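Local coordinates for thioredoxin reductase (Streptococcus pyogenes, PDB 5UWY), which probably catalyses the FAD-dependent transfer of reducing equivalents from NADPH to the disulfide of thioredoxin, at residues A[134-139]-A[282-287]. Numbering follows the deposited sequence.
With FAD (flavin-adenine dinucleotide), chain B.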
loop_
_atom_site.group_PDB
_atom_site.type_symbol
_atom_site.label_atom_id
_atom_site.label_comp_id
_atom_site.label_asym_id
_atom_site.label_seq_id
_atom_site.Cartn_x
_atom_site.Cartn_y
_atom_site.Cartn_z
ATOM N N ALA A 134 6.119 9.657 15.322
ATOM C CA ALA A 134 5.308 10.869 15.338
ATOM C C ALA A 134 4.202 10.816 14.290
ATOM O O ALA A 134 3.069 11.233 14.555
ATOM C CB ALA A 134 6.198 12.092 15.127
ATOM N N VAL A 135 4.514 10.319 13.089
ATOM C CA VAL A 135 3.498 10.111 12.061
ATOM C C VAL A 135 2.413 9.167 12.554
ATOM O O VAL A 135 1.277 9.208 12.069
ATOM C CB VAL A 135 4.156 9.573 10.770
ATOM C CG1 VAL A 135 3.136 9.445 9.646
ATOM C CG2 VAL A 135 5.302 10.477 10.345
ATOM N N CYS A 136 2.734 8.336 13.542
ATOM C CA CYS A 136 1.864 7.263 14.000
ATOM C C CYS A 136 0.841 7.742 15.029
ATOM O O CYS A 136 -0.370 7.636 14.804
ATOM C CB CYS A 136 2.734 6.132 14.562
ATOM S SG CYS A 136 3.711 5.269 13.291
ATOM N N ASP A 137 1.312 8.273 16.161
ATOM C CA ASP A 137 0.433 8.675 17.252
ATOM C C ASP A 137 0.471 10.173 17.536
ATOM O O ASP A 137 -0.123 10.618 18.524
ATOM C CB ASP A 137 0.784 7.895 18.522
ATOM C CG ASP A 137 1.171 6.456 18.236
ATOM O OD1 ASP A 137 0.405 5.761 17.536
ATOM O OD2 ASP A 137 2.242 6.019 18.712
ATOM N N GLY A 138 1.142 10.963 16.696
ATOM C CA GLY A 138 1.237 12.391 16.950
ATOM C C GLY A 138 -0.106 13.097 16.968
ATOM O O GLY A 138 -0.295 14.058 17.718
ATOM N N ALA A 139 -1.053 12.632 16.157
ATOM C CA ALA A 139 -2.380 13.229 16.081
ATOM C C ALA A 139 -3.260 12.904 17.286
ATOM O O ALA A 139 -4.382 13.417 17.367
ATOM C CB ALA A 139 -3.080 12.777 14.796
ATOM N N LEU A 282 8.838 5.976 4.279
ATOM C CA LEU A 282 7.616 5.948 5.070
ATOM C C LEU A 282 7.290 4.500 5.410
ATOM O O LEU A 282 7.048 3.686 4.514
ATOM C CB LEU A 282 6.468 6.624 4.321
ATOM C CG LEU A 282 5.121 6.487 5.018
ATOM C CD1 LEU A 282 5.012 7.512 6.131
ATOM C CD2 LEU A 282 3.974 6.659 4.043
ATOM N N ARG A 283 7.303 4.180 6.701
ATOM C CA ARG A 283 7.102 2.814 7.186
ATOM C C ARG A 283 5.763 2.751 7.922
ATOM O O ARG A 283 5.668 3.094 9.103
ATOM C CB ARG A 283 8.270 2.399 8.076
ATOM C CG ARG A 283 9.450 1.842 7.298
ATOM C CD ARG A 283 10.678 1.627 8.177
ATOM N NE ARG A 283 11.806 1.090 7.416
ATOM C CZ ARG A 283 12.843 1.807 6.988
ATOM N NH1 ARG A 283 12.922 3.104 7.256
ATOM N NH2 ARG A 283 13.812 1.224 6.297
ATOM N N GLN A 284 4.729 2.313 7.205
ATOM C CA GLN A 284 3.372 2.270 7.732
ATOM C C GLN A 284 2.714 0.967 7.309
ATOM O O GLN A 284 3.209 0.255 6.433
ATOM C CB GLN A 284 2.533 3.454 7.240
ATOM C CG GLN A 284 3.099 4.820 7.547
ATOM C CD GLN A 284 3.108 5.132 9.027
ATOM O OE1 GLN A 284 2.060 5.149 9.675
ATOM N NE2 GLN A 284 4.290 5.387 9.569
ATOM N N ILE A 285 1.565 0.670 7.925
ATOM C CA ILE A 285 0.811 -0.519 7.535
ATOM C C ILE A 285 0.352 -0.396 6.082
ATOM O O ILE A 285 0.273 -1.398 5.361
ATOM C CB ILE A 285 -0.381 -0.769 8.497
ATOM C CG1 ILE A 285 0.082 -1.222 9.884
ATOM C CG2 ILE A 285 -1.317 -1.843 7.963
ATOM C CD1 ILE A 285 -0.729 -0.629 11.026
ATOM N N THR A 286 0.089 0.832 5.623
ATOM C CA THR A 286 -0.408 1.074 4.268
ATOM C C THR A 286 0.676 0.841 3.220
ATOM O O THR A 286 0.396 0.390 2.087
ATOM C CB THR A 286 -0.908 2.510 4.184
ATOM O OG1 THR A 286 0.096 3.383 4.717
ATOM C CG2 THR A 286 -2.137 2.658 5.033
ATOM N N THR A 287 1.913 1.201 3.572
ATOM C CA THR A 287 3.076 0.916 2.747
ATOM C C THR A 287 3.414 -0.561 2.773
ATOM O O THR A 287 3.658 -1.143 1.723
ATOM C CB THR A 287 4.281 1.740 3.222
ATOM O OG1 THR A 287 4.815 1.164 4.421
ATOM C CG2 THR A 287 3.836 3.148 3.511
HETATM P PA FAD B . 6.882 -6.068 11.229
HETATM O O1A FAD B . 5.416 -6.099 11.470
HETATM O O2A FAD B . 7.723 -5.317 12.266
HETATM O O5B FAD B . 7.459 -7.510 11.113
HETATM C C5B FAD B . 8.073 -8.158 12.246
HETATM C C4B FAD B . 7.742 -9.625 12.224
HETATM O O4B FAD B . 8.904 -10.370 11.790
HETATM C C3B FAD B . 7.324 -10.207 13.578
HETATM O O3B FAD B . 6.157 -11.015 13.459
HETATM C C2B FAD B . 8.555 -11.013 14.005
HETATM O O2B FAD B . 8.184 -12.117 14.824
HETATM C C1B FAD B . 9.072 -11.475 12.644
HETATM N N9A FAD B . 10.477 -11.885 12.623
HETATM C C8A FAD B . 11.589 -11.091 12.730
HETATM N N7A FAD B . 12.727 -11.744 12.674
HETATM C C5A FAD B . 12.332 -13.062 12.516
HETATM C C6A FAD B . 13.064 -14.260 12.389
HETATM N N6A FAD B . 14.397 -14.319 12.403
HETATM N N1A FAD B . 12.362 -15.409 12.246
HETATM C C2A FAD B . 11.028 -15.353 12.231
HETATM N N3A FAD B . 10.236 -14.286 12.339
HETATM C C4A FAD B . 10.955 -13.167 12.481
HETATM N N1 FAD B . 1.694 1.606 12.121
HETATM C C2 FAD B . 0.718 2.415 11.612
HETATM O O2 FAD B . 0.277 2.261 10.467
HETATM N N3 FAD B . 0.198 3.433 12.393
HETATM C C4 FAD B . 0.575 3.742 13.683
HETATM O O4 FAD B . 0.038 4.675 14.277
HETATM C C4X FAD B . 1.615 2.881 14.213
HETATM N N5 FAD B . 2.035 3.104 15.427
HETATM C C5X FAD B . 3.029 2.285 15.933
HETATM C C6 FAD B . 3.484 2.514 17.231
HETATM C C7 FAD B . 4.478 1.721 17.791
HETATM C C7M FAD B . 4.944 2.000 19.196
HETATM C C8 FAD B . 5.035 0.672 17.039
HETATM C C8M FAD B . 6.113 -0.205 17.617
HETATM C C9 FAD B . 4.582 0.441 15.742
HETATM C C9A FAD B . 3.587 1.237 15.185
HETATM N N10 FAD B . 3.116 1.040 13.868
HETATM C C10 FAD B . 2.116 1.839 13.355
HETATM C "C1'" FAD B . 3.631 -0.066 13.041
HETATM C "C2'" FAD B . 4.661 0.360 12.000
HETATM O "O2'" FAD B . 4.022 0.800 10.801
HETATM C "C3'" FAD B . 5.554 -0.837 11.666
HETATM O "O3'" FAD B . 6.707 -0.341 10.999
HETATM C "C4'" FAD B . 4.918 -1.934 10.803
HETATM O "O4'" FAD B . 4.020 -2.709 11.597
HETATM C "C5'" FAD B . 5.958 -2.844 10.179
HETATM O "O5'" FAD B . 5.299 -3.861 9.393
HETATM P P FAD B . 6.121 -5.020 8.702
HETATM O O1P FAD B . 6.904 -4.446 7.519
HETATM O O2P FAD B . 5.282 -6.192 8.344
HETATM O O3P FAD B . 7.186 -5.430 9.810
#
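The redox-active centre of thioredoxin reductase, where a CxxC disulfide meets the flavin, joins Val135 and Cys136 to Leu282 and Gln284. Cys136, disulfide-bonded to Cys133, places SG over one face of the isoalloxazine, 3.3 Å from FAD C4X. SG, anti to the carbonyl carbon (chi1 -68°), lies beside the backbone N, and from there reaches over the ring. Gln284 covers the pyrimidine end on that same face: its chain bends at chi2 (-67°), bringing OE1 within 3.6 Å of FAD C2, while NE2 lies alongside Cys136 SG at 3.8 Å. OE1 also accepts a weak hydrogen bond from Asn50 ND2. Behind the sulfur, Val135 CG1 meets Leu282 CD1 loosely at 4.4 Å, an apolar touch at the partly exposed margin.

This is the interface of two Rossmann-type domains, residues 134-139 following strand 130-131 of one sheet and 282-287 following the other's strand 271-273. The proximity of the disulfide sulfur to the flavin is consistent with the flavin-oxidising conformation known in low-molecular-weight relatives, which rotate these domains during turnover. Gln284 is the N-cap of helix 285-304, and Thr287 OG1 donates to Gln284 O at 2.7 Å across the first turn. Ile285 N then gives a nearly straight bond (169°) to FAD O2, 3.3 Å away, while Ile285 CD1 packs on the opposite flavin face. The helix start, directed at this carbonyl, would probably stabilise negative charge on reduced flavin. Arg25 of the second subunit donates to Cys136 O, and Tyr22 of that subunit packs on Gln284.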